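Local coordinates for protein thiosulfate sulfurtransferase TUM1 (PDB 3UTN) that transfers persulfide sulfur from NFS1 to UBA4 on the pathway that 2-thiolates the wobble uridine of tRNAs, at residues Ser89-Met94 against Trp310-Leu315. Sequence-based numbering, arbitrary orientation. Where two conformers were deposited one is given.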
loop_
_atom_site.group_PDB
_atom_site.type_symbol
_atom_site.label_atom_id
_atom_site.label_comp_id
_atom_site.label_asym_id
_atom_site.label_seq_id
_atom_site.Cartn_x
_atom_site.Cartn_y
_atom_site.Cartn_z
ATOM N N SER A 89 -13.883 -11.906 -0.115
ATOM C CA SER A 89 -14.238 -10.992 -1.190
ATOM C C SER A 89 -13.890 -11.599 -2.546
ATOM O O SER A 89 -12.866 -12.272 -2.679
ATOM C CB SER A 89 -13.512 -9.661 -1.011
ATOM O OG SER A 89 -13.716 -8.816 -2.131
ATOM N N PRO A 90 -14.742 -11.367 -3.567
ATOM C CA PRO A 90 -14.365 -11.849 -4.897
ATOM C C PRO A 90 -13.275 -10.973 -5.499
ATOM O O PRO A 90 -12.694 -11.317 -6.527
ATOM C CB PRO A 90 -15.659 -11.715 -5.705
ATOM C CG PRO A 90 -16.450 -10.681 -4.995
ATOM C CD PRO A 90 -16.111 -10.815 -3.544
ATOM N N TYR A 91 -12.999 -9.854 -4.838
ATOM C CA TYR A 91 -12.032 -8.884 -5.319
ATOM C C TYR A 91 -10.719 -9.086 -4.592
ATOM O O TYR A 91 -10.707 -9.402 -3.406
ATOM C CB TYR A 91 -12.583 -7.463 -5.143
ATOM C CG TYR A 91 -14.048 -7.419 -5.491
ATOM C CD1 TYR A 91 -14.473 -7.685 -6.790
ATOM C CD2 TYR A 91 -15.012 -7.178 -4.516
ATOM C CE1 TYR A 91 -15.815 -7.678 -7.121
ATOM C CE2 TYR A 91 -16.360 -7.173 -4.837
ATOM C CZ TYR A 91 -16.750 -7.421 -6.142
ATOM O OH TYR A 91 -18.077 -7.426 -6.481
ATOM N N PRO A 92 -9.606 -8.938 -5.319
ATOM C CA PRO A 92 -8.282 -9.160 -4.767
ATOM C C PRO A 92 -7.911 -8.115 -3.724
ATOM O O PRO A 92 -8.381 -6.975 -3.788
ATOM C CB PRO A 92 -7.360 -9.040 -5.987
ATOM C CG PRO A 92 -8.139 -8.272 -6.994
ATOM C CD PRO A 92 -9.570 -8.616 -6.754
ATOM N N HIS A 93 -7.092 -8.534 -2.764
ATOM C CA HIS A 93 -6.442 -7.640 -1.810
ATOM C C HIS A 93 -7.377 -6.686 -1.160
ATOM O O HIS A 93 -7.056 -5.513 -0.982
ATOM C CB HIS A 93 -5.323 -6.878 -2.495
ATOM C CG HIS A 93 -4.311 -7.773 -3.138
ATOM N ND1 HIS A 93 -3.639 -8.708 -2.447
ATOM C CD2 HIS A 93 -3.875 -7.862 -4.451
ATOM C CE1 HIS A 93 -2.814 -9.363 -3.273
ATOM N NE2 HIS A 93 -2.958 -8.845 -4.502
ATOM N N MET A 94 -8.552 -7.186 -0.807
ATOM C CA MET A 94 -9.524 -6.371 -0.133
ATOM C C MET A 94 -9.131 -6.277 1.311
ATOM O O MET A 94 -8.670 -7.248 1.907
ATOM C CB MET A 94 -10.930 -6.935 -0.290
ATOM C CG MET A 94 -11.447 -6.793 -1.709
ATOM S SD MET A 94 -11.185 -5.135 -2.358
ATOM C CE MET A 94 -12.366 -4.215 -1.370
ATOM N N TRP A 310 -9.740 -1.173 -9.454
ATOM C CA TRP A 310 -10.189 -1.418 -10.800
ATOM C C TRP A 310 -10.922 -2.714 -10.934
ATOM O O TRP A 310 -11.957 -2.782 -11.590
ATOM C CB TRP A 310 -9.016 -1.382 -11.754
ATOM C CG TRP A 310 -9.468 -1.565 -13.163
ATOM C CD1 TRP A 310 -9.115 -2.572 -14.042
ATOM C CD2 TRP A 310 -10.419 -0.734 -13.891
ATOM N NE1 TRP A 310 -9.746 -2.409 -15.243
ATOM C CE2 TRP A 310 -10.542 -1.325 -15.219
ATOM C CE3 TRP A 310 -11.143 0.410 -13.590
ATOM C CZ2 TRP A 310 -11.369 -0.784 -16.188
ATOM C CZ3 TRP A 310 -11.976 0.939 -14.569
ATOM C CH2 TRP A 310 -12.082 0.360 -15.837
ATOM N N THR A 311 -10.394 -3.748 -10.292
ATOM C CA THR A 311 -10.986 -5.074 -10.362
ATOM C C THR A 311 -12.427 -5.060 -9.892
ATOM O O THR A 311 -13.330 -5.468 -10.622
ATOM C CB THR A 311 -10.187 -6.083 -9.537
ATOM O OG1 THR A 311 -8.856 -6.143 -10.059
ATOM C CG2 THR A 311 -10.835 -7.452 -9.620
ATOM N N GLU A 312 -12.637 -4.583 -8.674
ATOM C CA GLU A 312 -13.979 -4.490 -8.157
ATOM C C GLU A 312 -14.786 -3.548 -9.020
ATOM O O GLU A 312 -15.946 -3.817 -9.317
ATOM C CB GLU A 312 -13.982 -3.995 -6.728
ATOM C CG GLU A 312 -15.370 -3.971 -6.136
ATOM C CD GLU A 312 -15.488 -3.023 -4.977
ATOM O OE1 GLU A 312 -14.959 -1.892 -5.063
ATOM O OE2 GLU A 312 -16.127 -3.408 -3.985
ATOM N N TRP A 313 -14.163 -2.444 -9.419
ATOM C CA TRP A 313 -14.835 -1.470 -10.248
ATOM C C TRP A 313 -15.450 -2.117 -11.449
ATOM O O TRP A 313 -16.645 -1.980 -11.688
ATOM C CB TRP A 313 -13.887 -0.384 -10.716
ATOM C CG TRP A 313 -14.650 0.587 -11.550
ATOM C CD1 TRP A 313 -14.685 0.680 -12.930
ATOM C CD2 TRP A 313 -15.586 1.597 -11.070
ATOM N NE1 TRP A 313 -15.529 1.679 -13.325
ATOM C CE2 TRP A 313 -16.105 2.267 -12.256
ATOM C CE3 TRP A 313 -16.011 2.015 -9.815
ATOM C CZ2 TRP A 313 -17.011 3.306 -12.170
ATOM C CZ3 TRP A 313 -16.929 3.058 -9.741
ATOM C CH2 TRP A 313 -17.419 3.681 -10.893
ATOM N N VAL A 314 -14.623 -2.818 -12.215
ATOM C CA VAL A 314 -15.064 -3.495 -13.424
ATOM C C VAL A 314 -16.125 -4.531 -13.111
ATOM O O VAL A 314 -17.198 -4.534 -13.721
ATOM C CB VAL A 314 -13.890 -4.164 -14.142
ATOM C CG1 VAL A 314 -14.384 -5.149 -15.192
ATOM C CG2 VAL A 314 -13.039 -3.097 -14.783
ATOM N N LEU A 315 -15.825 -5.392 -12.146
ATOM C CA LEU A 315 -16.714 -6.492 -11.798
ATOM C C LEU A 315 -18.078 -6.015 -11.332
ATOM O O LEU A 315 -19.091 -6.631 -11.644
ATOM C CB LEU A 315 -16.074 -7.393 -10.746
ATOM C CG LEU A 315 -14.967 -8.297 -11.288
ATOM C CD1 LEU A 315 -14.282 -9.061 -10.167
ATOM C CD2 LEU A 315 -15.517 -9.250 -12.341
#
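The phenol ring of Tyr91 lies flat over the aliphatic part of Glu312. CG of Glu312 makes a CH-pi contact with one face, 3.5 Å from the ring centroid and 7° off the normal, while CG of Pro90 packs over the opposite face, so the ring is sandwiched between the proline of its own loop and the helix. Leu315 packs against the CD1/CE1 edge: its CB comes within 3.6 Å of Tyr91 CE1, and its CD1 sits in the ring plane. With Glu312 CG anti to the backbone N (chi1 -176°) and the chain extended beyond it, the CH2 groups lie against the ring and the carboxylate passes on, OE1 hydrogen-bonded to Tyr306 OH and OE2 in a salt bridge with Lys316 NZ. The contact joins the two rhodanese domains of the tandem, bringing a loop of the first, which lacks the catalytic cysteine, against helix 309-317 of the second. Further along the loop, the methyl CG2 of Thr311 presses on CD of the Pro92 ring at 3.3 Å, tighter than usual van der Waals contact. Thr311 OG1 is hydrogen-bonded to Gly283 O, next to the persulfide-forming Cys282, whose side chain is about 8 Å from that of Thr311.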